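Local atomic coordinates of peptide-43 (Lutzomyia longipalpis, PDB entry 7JQD), a protein that probably binds the extracellular part of a PAC1-type receptor, as does the related sand-fly salivary vasodilator maxadilan, using a disulfide-linked helical hairpin. Residues 5-8 with 9-13; 19-22 with 23-27; 30-33 with 34-37. All coordinates share one frame; numbering follows the deposited sequence.

Overall arrangement
All three contacts are one-turn, local ones within a two-helix hairpin: interaction 1 lies on helix 3-17, while interactions 2 and 3 are in series on helix 21-37. Interaction 1 is partly buried, with F7, A10 and I11 buried and an R8-D12 salt bridge at the interface with a second protein bound in the assembly. Interactions 2 and 3 are surface contacts: interaction 2 is a helix start capped by H20, interaction 3 a polar Q30-E34-K33 network, with W35 packed apart from it, against helix 3-17 and the second protein. The helices meet where F24 CE1 packs on I11 O, and where A10, Q6 and D13 of interaction 1 touch K31 and W35 of interaction 3, including a D13-K31 salt bridge.

Interaction 1 of 3, residues 5-8 with 9-13; sequences CQFR and KAIDD
Chi1 of R8 (164°) sets CG trans to the main-chain nitrogen, and a turn at chi2 (63°) brings NE round to the carboxylate of D12, one turn further on. NE donates to D12 OD2 over 2.7 Å in a nearly straight N-H...O bond of 164° that forms part of a salt bridge. The oxygen lies close to the guanidinium plane, while the donor arrives on the syn side of OD2, tilted out of the carboxylate plane, and the two planes are perpendicular. The remaining polar atoms turn outward to the other protein: R8 NH1 to an acidic side chain, NH2 to backbone, and D12 OD1 to a polar side chain. A leucine in place of R8 would probably leave D12 OD2 without its mate and that acidic side chain without its counter-charge. The i to i+4 spacing is that of helix 3-17, the first arm of the hairpin. F7 and I11, also one turn apart, make an apolar CH-pi contact: I11 CG1 sits over one ring face of F7, 4.3 Å from the centroid, and I11 CD1 approaches F7 CE2 at 3.4 Å. On the flank, K9 CE passes 4.0 Å from SG of C5, a sulfur bonded to C1.

Interaction 2 of 3, residues 19-22 with 23-27; sequences YHSS and VFKAC
F24 N bonds back to H20 O at 3.1 Å and K25 N to S21 O at 3.0 Å, the opening i to i+4 backbone bonds of helix 21-37, followed by a weak one from A26 N to S22 O at 3.3 Å. H20 occupies the N-cap. Its side chain, with CG anti to the backbone N (chi1 -167°), folds back over the first turn, where ND1 accepts from the backbone S22 N at 3.1 Å. That bond is nearly straight (168°), although the donor is tilted from the imidazole plane. In this way a side chain takes up an amide of the first turn, which has no earlier helix carbonyl to bond to. The same ND1 lies 2.7 Å from S22 OG, a hydrogen bond in which either atom may be the donor; S22 CB lies at the ring edge, in its plane. The hydroxyl reaches ND1 from a position between its own backbone N and carbonyl carbon. Both links to S22 would limit how freely the imidazole turns. V23 fills in beside the cap, its CG2 being 4.1 Å from H20 CB, and one turn along K25 lays its CG against S21 O at 3.5 Å. F24 swings its ring away from this turn, across to helix 3-17, where it packs on C14 and A15, and it also meets an aromatic side chain of the other protein. Two residues beyond K25, the C27-C14 disulfide ties this helix to helix 3-17, near the end where the short connection from helix 3-17 leads directly into the capped start.

Interaction 3 of 3, residues 30-33 with 34-37; sequences QKKK and EWKA
Q30 reaches one turn forward to E34 in the second half of helix 21-37, the C-terminal arm of the helical hairpin. Its CB leads to a CG anti to the backbone N, and a bend at chi2 (55°) turns the amide forward, toward E34. CG then lies 3.9 Å from E34 OE2, CD a little closer, and NE2 ends in a hydrogen bond to that same OE2 at 2.8 Å. The bond is close to straight (166°). OE2 lies almost exactly in the amide plane of Q30, yet the donor meets it on the anti side and tilted from the carboxylate plane; amide and carboxylate are nearly perpendicular (88°), and the side chains cross at about a right angle. The other end of the amide is held as well: K33 NZ donates to Q30 OE1 at 3.1 Å. With a donor and an acceptor both engaged, the two bonds would hold the amide against a flip, and it bridges the positive K33 to the negative E34. At the other carboxylate oxygen, K31 lays its aliphatic CD 3.7 Å from E34 OE1, while K31 NZ, 5.1 Å from E34 OE1 and so not in contact, pairs instead with D13 of helix 3-17. The positive charge of K31 probably favours the ionised form of E34. W35 packs on A3 and Q6 of helix 3-17 and stacks its ring on an aromatic side chain of the other protein. Within its own helix, W35 N makes the usual helical bond to K31 O (3.1 Å). Against the six-membered part of the indole lies the start of the K32 side chain, whose CG is 4.0 Å from W35 CE3.

Interaction 1 of 3, residues 5-8 with 9-13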
loop_
_atom_site.group_PDB
_atom_site.type_symbol
_atom_site.label_atom_id
_atom_site.label_comp_id
_atom_site.label_asym_id
_atom_site.label_seq_id
_atom_site.Cartn_x
_atom_site.Cartn_y
_atom_site.Cartn_z
ATOM N N CYS B 5 -2.272 1.977 7.884
ATOM C CA CYS B 5 -1.502 3.060 8.488
ATOM C C CYS B 5 -0.133 2.587 8.953
ATOM O O CYS B 5 0.873 3.258 8.713
ATOM C CB CYS B 5 -2.294 3.650 9.653
ATOM S SG CYS B 5 -1.496 4.995 10.516
ATOM N N GLN B 6 -0.072 1.426 9.614
ATOM C CA GLN B 6 1.188 0.949 10.174
ATOM C C GLN B 6 2.129 0.446 9.085
ATOM O O GLN B 6 3.356 0.532 9.238
ATOM C CB GLN B 6 0.923 -0.146 11.218
ATOM C CG GLN B 6 -0.263 0.130 12.142
ATOM C CD GLN B 6 -0.427 -0.881 13.286
ATOM O OE1 GLN B 6 0.506 -1.603 13.623
ATOM N NE2 GLN B 6 -1.646 -0.963 13.846
ATOM N N PHE B 7 1.585 -0.062 7.978
ATOM C CA PHE B 7 2.438 -0.505 6.878
ATOM C C PHE B 7 3.114 0.682 6.193
ATOM O O PHE B 7 4.323 0.661 5.934
ATOM C CB PHE B 7 1.608 -1.311 5.889
ATOM C CG PHE B 7 2.384 -1.848 4.739
ATOM C CD1 PHE B 7 3.157 -2.990 4.881
ATOM C CD2 PHE B 7 2.325 -1.231 3.506
ATOM C CE1 PHE B 7 3.858 -3.502 3.804
ATOM C CE2 PHE B 7 3.022 -1.734 2.431
ATOM C CZ PHE B 7 3.790 -2.861 2.575
ATOM N N ARG B 8 2.354 1.731 5.897
ATOM C CA ARG B 8 2.955 2.946 5.363
ATOM C C ARG B 8 4.032 3.476 6.294
ATOM O O ARG B 8 5.128 3.830 5.844
ATOM C CB ARG B 8 1.895 4.021 5.132
ATOM C CG ARG B 8 2.489 5.398 4.941
ATOM C CD ARG B 8 3.349 5.443 3.696
ATOM N NE ARG B 8 3.845 6.793 3.434
ATOM C CZ ARG B 8 3.148 7.735 2.805
ATOM N NH1 ARG B 8 3.680 8.930 2.616
ATOM N NH2 ARG B 8 1.916 7.489 2.383
ATOM N N LYS B 9 3.734 3.561 7.594
ATOM C CA LYS B 9 4.739 4.036 8.536
ATOM C C LYS B 9 5.951 3.111 8.532
ATOM O O LYS B 9 7.099 3.568 8.464
ATOM C CB LYS B 9 4.141 4.154 9.936
ATOM C CG LYS B 9 3.138 5.286 10.123
ATOM C CD LYS B 9 2.774 5.436 11.601
ATOM C CE LYS B 9 1.906 6.668 11.872
ATOM N NZ LYS B 9 1.733 6.969 13.336
ATOM N N ALA B 10 5.709 1.795 8.559
ATOM C CA ALA B 10 6.801 0.828 8.460
ATOM C C ALA B 10 7.688 1.125 7.261
ATOM O O ALA B 10 8.903 1.300 7.404
ATOM C CB ALA B 10 6.243 -0.589 8.367
ATOM N N ILE B 11 7.089 1.199 6.065
ATOM C CA ILE B 11 7.863 1.453 4.849
ATOM C C ILE B 11 8.817 2.618 5.062
ATOM O O ILE B 11 10.021 2.499 4.829
ATOM C CB ILE B 11 6.936 1.722 3.647
ATOM C CG1 ILE B 11 6.267 0.444 3.155
ATOM C CG2 ILE B 11 7.736 2.337 2.490
ATOM C CD1 ILE B 11 5.358 0.672 1.932
ATOM N N ASP B 12 8.292 3.766 5.502
ATOM C CA ASP B 12 9.111 4.975 5.519
ATOM C C ASP B 12 10.196 4.893 6.589
ATOM O O ASP B 12 11.317 5.382 6.386
ATOM C CB ASP B 12 8.228 6.207 5.719
ATOM C CG ASP B 12 7.357 6.522 4.483
ATOM O OD1 ASP B 12 7.778 6.162 3.359
ATOM O OD2 ASP B 12 6.250 7.119 4.624
ATOM N N ASP B 13 9.894 4.261 7.722
ATOM C CA ASP B 13 10.908 4.104 8.747
ATOM C C ASP B 13 12.023 3.193 8.262
ATOM O O ASP B 13 13.203 3.524 8.387
ATOM C CB ASP B 13 10.281 3.565 10.024
ATOM C CG ASP B 13 11.246 3.594 11.195
ATOM O OD1 ASP B 13 11.586 4.718 11.641
ATOM O OD2 ASP B 13 11.652 2.500 11.675
#

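Interaction 2 of 3, residues 19-22 with 23-27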
loop_
_atom_site.group_PDB
_atom_site.type_symbol
_atom_site.label_atom_id
_atom_site.label_comp_id
_atom_site.label_asym_id
_atom_site.label_seq_id
_atom_site.Cartn_x
_atom_site.Cartn_y
_atom_site.Cartn_z
ATOM N N TYR B 19 20.137 0.948 3.952
ATOM C CA TYR B 19 20.773 1.364 2.711
ATOM C C TYR B 19 21.049 0.182 1.798
ATOM O O TYR B 19 21.371 0.383 0.623
ATOM C CB TYR B 19 22.060 2.163 2.986
ATOM C CG TYR B 19 21.821 3.537 3.649
ATOM C CD1 TYR B 19 20.528 3.977 3.966
ATOM C CD2 TYR B 19 22.879 4.392 3.941
ATOM C CE1 TYR B 19 20.297 5.203 4.561
ATOM C CE2 TYR B 19 22.660 5.633 4.539
ATOM C CZ TYR B 19 21.365 6.025 4.844
ATOM O OH TYR B 19 21.124 7.243 5.433
ATOM N N HIS B 20 20.875 -1.040 2.294
ATOM C CA HIS B 20 20.782 -2.221 1.455
ATOM C C HIS B 20 19.400 -2.862 1.602
ATOM O O HIS B 20 18.788 -2.828 2.675
ATOM C CB HIS B 20 21.862 -3.247 1.791
ATOM C CG HIS B 20 21.987 -4.316 0.754
ATOM N ND1 HIS B 20 21.279 -5.498 0.813
ATOM C CD2 HIS B 20 22.700 -4.362 -0.396
ATOM C CE1 HIS B 20 21.554 -6.228 -0.250
ATOM N NE2 HIS B 20 22.418 -5.563 -0.999
ATOM N N SER B 21 18.929 -3.482 0.517
ATOM C CA SER B 21 17.564 -3.994 0.472
ATOM C C SER B 21 17.334 -5.105 1.483
ATOM O O SER B 21 16.214 -5.280 1.979
ATOM C CB SER B 21 17.261 -4.517 -0.921
ATOM O OG SER B 21 18.281 -5.416 -1.296
ATOM N N SER B 22 18.353 -5.911 1.756
ATOM C CA SER B 22 18.158 -7.008 2.693
ATOM C C SER B 22 18.081 -6.503 4.127
ATOM O O SER B 22 17.423 -7.126 4.967
ATOM C CB SER B 22 19.266 -8.041 2.521
ATOM O OG SER B 22 20.526 -7.415 2.621
ATOM N N VAL B 23 18.708 -5.366 4.423
ATOM C CA VAL B 23 18.401 -4.675 5.674
ATOM C C VAL B 23 16.945 -4.231 5.682
ATOM O O VAL B 23 16.238 -4.367 6.692
ATOM C CB VAL B 23 19.353 -3.480 5.873
ATOM C CG1 VAL B 23 19.136 -2.832 7.238
ATOM C CG2 VAL B 23 20.807 -3.914 5.684
ATOM N N PHE B 24 16.468 -3.700 4.550
ATOM C CA PHE B 24 15.093 -3.221 4.457
ATOM C C PHE B 24 14.103 -4.320 4.817
ATOM O O PHE B 24 13.209 -4.122 5.655
ATOM C CB PHE B 24 14.807 -2.688 3.052
ATOM C CG PHE B 24 13.432 -2.114 2.907
ATOM C CD1 PHE B 24 13.146 -0.854 3.405
ATOM C CD2 PHE B 24 12.411 -2.849 2.318
ATOM C CE1 PHE B 24 11.893 -0.332 3.298
ATOM C CE2 PHE B 24 11.134 -2.325 2.205
ATOM C CZ PHE B 24 10.882 -1.070 2.691
ATOM N N LYS B 25 14.250 -5.493 4.185
ATOM C CA LYS B 25 13.325 -6.588 4.447
ATOM C C LYS B 25 13.328 -6.951 5.925
ATOM O O LYS B 25 12.272 -7.241 6.503
ATOM C CB LYS B 25 13.682 -7.804 3.587
ATOM C CG LYS B 25 13.519 -7.576 2.088
ATOM C CD LYS B 25 13.969 -8.794 1.279
ATOM C CE LYS B 25 14.396 -8.413 -0.136
ATOM N NZ LYS B 25 15.800 -8.851 -0.430
ATOM N N ALA B 26 14.506 -6.895 6.557
ATOM C CA ALA B 26 14.626 -7.308 7.946
ATOM C C ALA B 26 13.878 -6.353 8.854
ATOM O O ALA B 26 13.038 -6.775 9.656
ATOM C CB ALA B 26 16.095 -7.401 8.350
ATOM N N CYS B 27 14.168 -5.055 8.740
ATOM C CA CYS B 27 13.381 -4.049 9.448
ATOM C C CYS B 27 11.895 -4.204 9.140
ATOM O O CYS B 27 11.053 -4.105 10.039
ATOM C CB CYS B 27 13.881 -2.655 9.080
ATOM S SG CYS B 27 12.870 -1.297 9.664
#

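Interaction 3 of 3, residues 30-33 with 34-37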
loop_
_atom_site.group_PDB
_atom_site.type_symbol
_atom_site.label_atom_id
_atom_site.label_comp_id
_atom_site.label_asym_id
_atom_site.label_seq_id
_atom_site.Cartn_x
_atom_site.Cartn_y
_atom_site.Cartn_z
ATOM N N GLN B 30 10.530 -7.102 10.983
ATOM C CA GLN B 30 10.315 -6.687 12.363
ATOM C C GLN B 30 9.043 -5.855 12.503
ATOM O O GLN B 30 8.292 -6.031 13.467
ATOM C CB GLN B 30 11.534 -5.917 12.875
ATOM C CG GLN B 30 11.363 -5.335 14.261
ATOM C CD GLN B 30 10.964 -6.361 15.333
ATOM O OE1 GLN B 30 11.302 -7.547 15.249
ATOM N NE2 GLN B 30 10.252 -5.894 16.354
ATOM N N LYS B 31 8.767 -4.967 11.537
ATOM C CA LYS B 31 7.573 -4.128 11.614
ATOM C C LYS B 31 6.290 -4.948 11.506
ATOM O O LYS B 31 5.256 -4.566 12.076
ATOM C CB LYS B 31 7.601 -3.056 10.523
ATOM C CG LYS B 31 8.559 -1.883 10.782
ATOM C CD LYS B 31 8.597 -1.480 12.229
ATOM C CE LYS B 31 9.511 -0.298 12.416
ATOM N NZ LYS B 31 8.943 0.855 11.680
ATOM N N LYS B 32 6.332 -6.065 10.779
ATOM C CA LYS B 32 5.185 -6.963 10.743
ATOM C C LYS B 32 4.973 -7.658 12.088
ATOM O O LYS B 32 3.822 -7.823 12.532
ATOM C CB LYS B 32 5.385 -7.976 9.623
ATOM C CG LYS B 32 4.214 -8.884 9.384
ATOM C CD LYS B 32 4.245 -9.378 7.962
ATOM C CE LYS B 32 3.535 -10.688 7.765
ATOM N NZ LYS B 32 3.821 -11.132 6.376
ATOM N N LYS B 33 6.057 -8.078 12.767
ATOM C CA LYS B 33 5.868 -8.738 14.050
ATOM C C LYS B 33 5.332 -7.761 15.087
ATOM O O LYS B 33 4.463 -8.117 15.884
ATOM C CB LYS B 33 7.146 -9.403 14.552
ATOM C CG LYS B 33 7.949 -10.183 13.516
ATOM C CD LYS B 33 9.260 -10.677 14.146
ATOM C CE LYS B 33 10.400 -10.750 13.126
ATOM N NZ LYS B 33 11.687 -10.174 13.676
ATOM N N GLU B 34 5.812 -6.515 15.059
ATOM C CA GLU B 34 5.239 -5.505 15.955
ATOM C C GLU B 34 3.753 -5.342 15.692
ATOM O O GLU B 34 2.954 -5.288 16.638
ATOM C CB GLU B 34 5.960 -4.161 15.783
ATOM C CG GLU B 34 7.464 -4.293 15.611
ATOM C CD GLU B 34 8.227 -3.100 16.112
ATOM O OE1 GLU B 34 7.794 -1.972 15.805
ATOM O OE2 GLU B 34 9.263 -3.305 16.778
ATOM N N TRP B 35 3.363 -5.284 14.420
ATOM C CA TRP B 35 1.955 -5.178 14.051
ATOM C C TRP B 35 1.145 -6.357 14.581
ATOM O O TRP B 35 0.089 -6.158 15.203
ATOM C CB TRP B 35 1.835 -5.060 12.528
ATOM C CG TRP B 35 0.431 -5.235 11.947
ATOM C CD1 TRP B 35 -0.645 -4.402 12.117
ATOM C CD2 TRP B 35 -0.003 -6.274 11.050
ATOM N NE1 TRP B 35 -1.719 -4.872 11.399
ATOM C CE2 TRP B 35 -1.354 -6.021 10.740
ATOM C CE3 TRP B 35 0.624 -7.393 10.485
ATOM C CZ2 TRP B 35 -2.098 -6.854 9.902
ATOM C CZ3 TRP B 35 -0.117 -8.221 9.648
ATOM C CH2 TRP B 35 -1.461 -7.944 9.363
ATOM N N LYS B 36 1.605 -7.600 14.348
ATOM C CA LYS B 36 0.821 -8.743 14.811
ATOM C C LYS B 36 0.744 -8.769 16.341
ATOM O O LYS B 36 -0.332 -8.989 16.915
ATOM C CB LYS B 36 1.397 -10.058 14.284
ATOM C CG LYS B 36 1.065 -10.407 12.840
ATOM C CD LYS B 36 1.416 -11.882 12.574
ATOM C CE LYS B 36 1.340 -12.254 11.102
ATOM N NZ LYS B 36 0.015 -12.802 10.636
ATOM N N ALA B 37 1.874 -8.509 17.016
ATOM C CA ALA B 37 1.888 -8.508 18.476
ATOM C C ALA B 37 0.922 -7.478 19.064
ATOM O O ALA B 37 0.344 -7.701 20.136
ATOM C CB ALA B 37 3.305 -8.243 18.982
#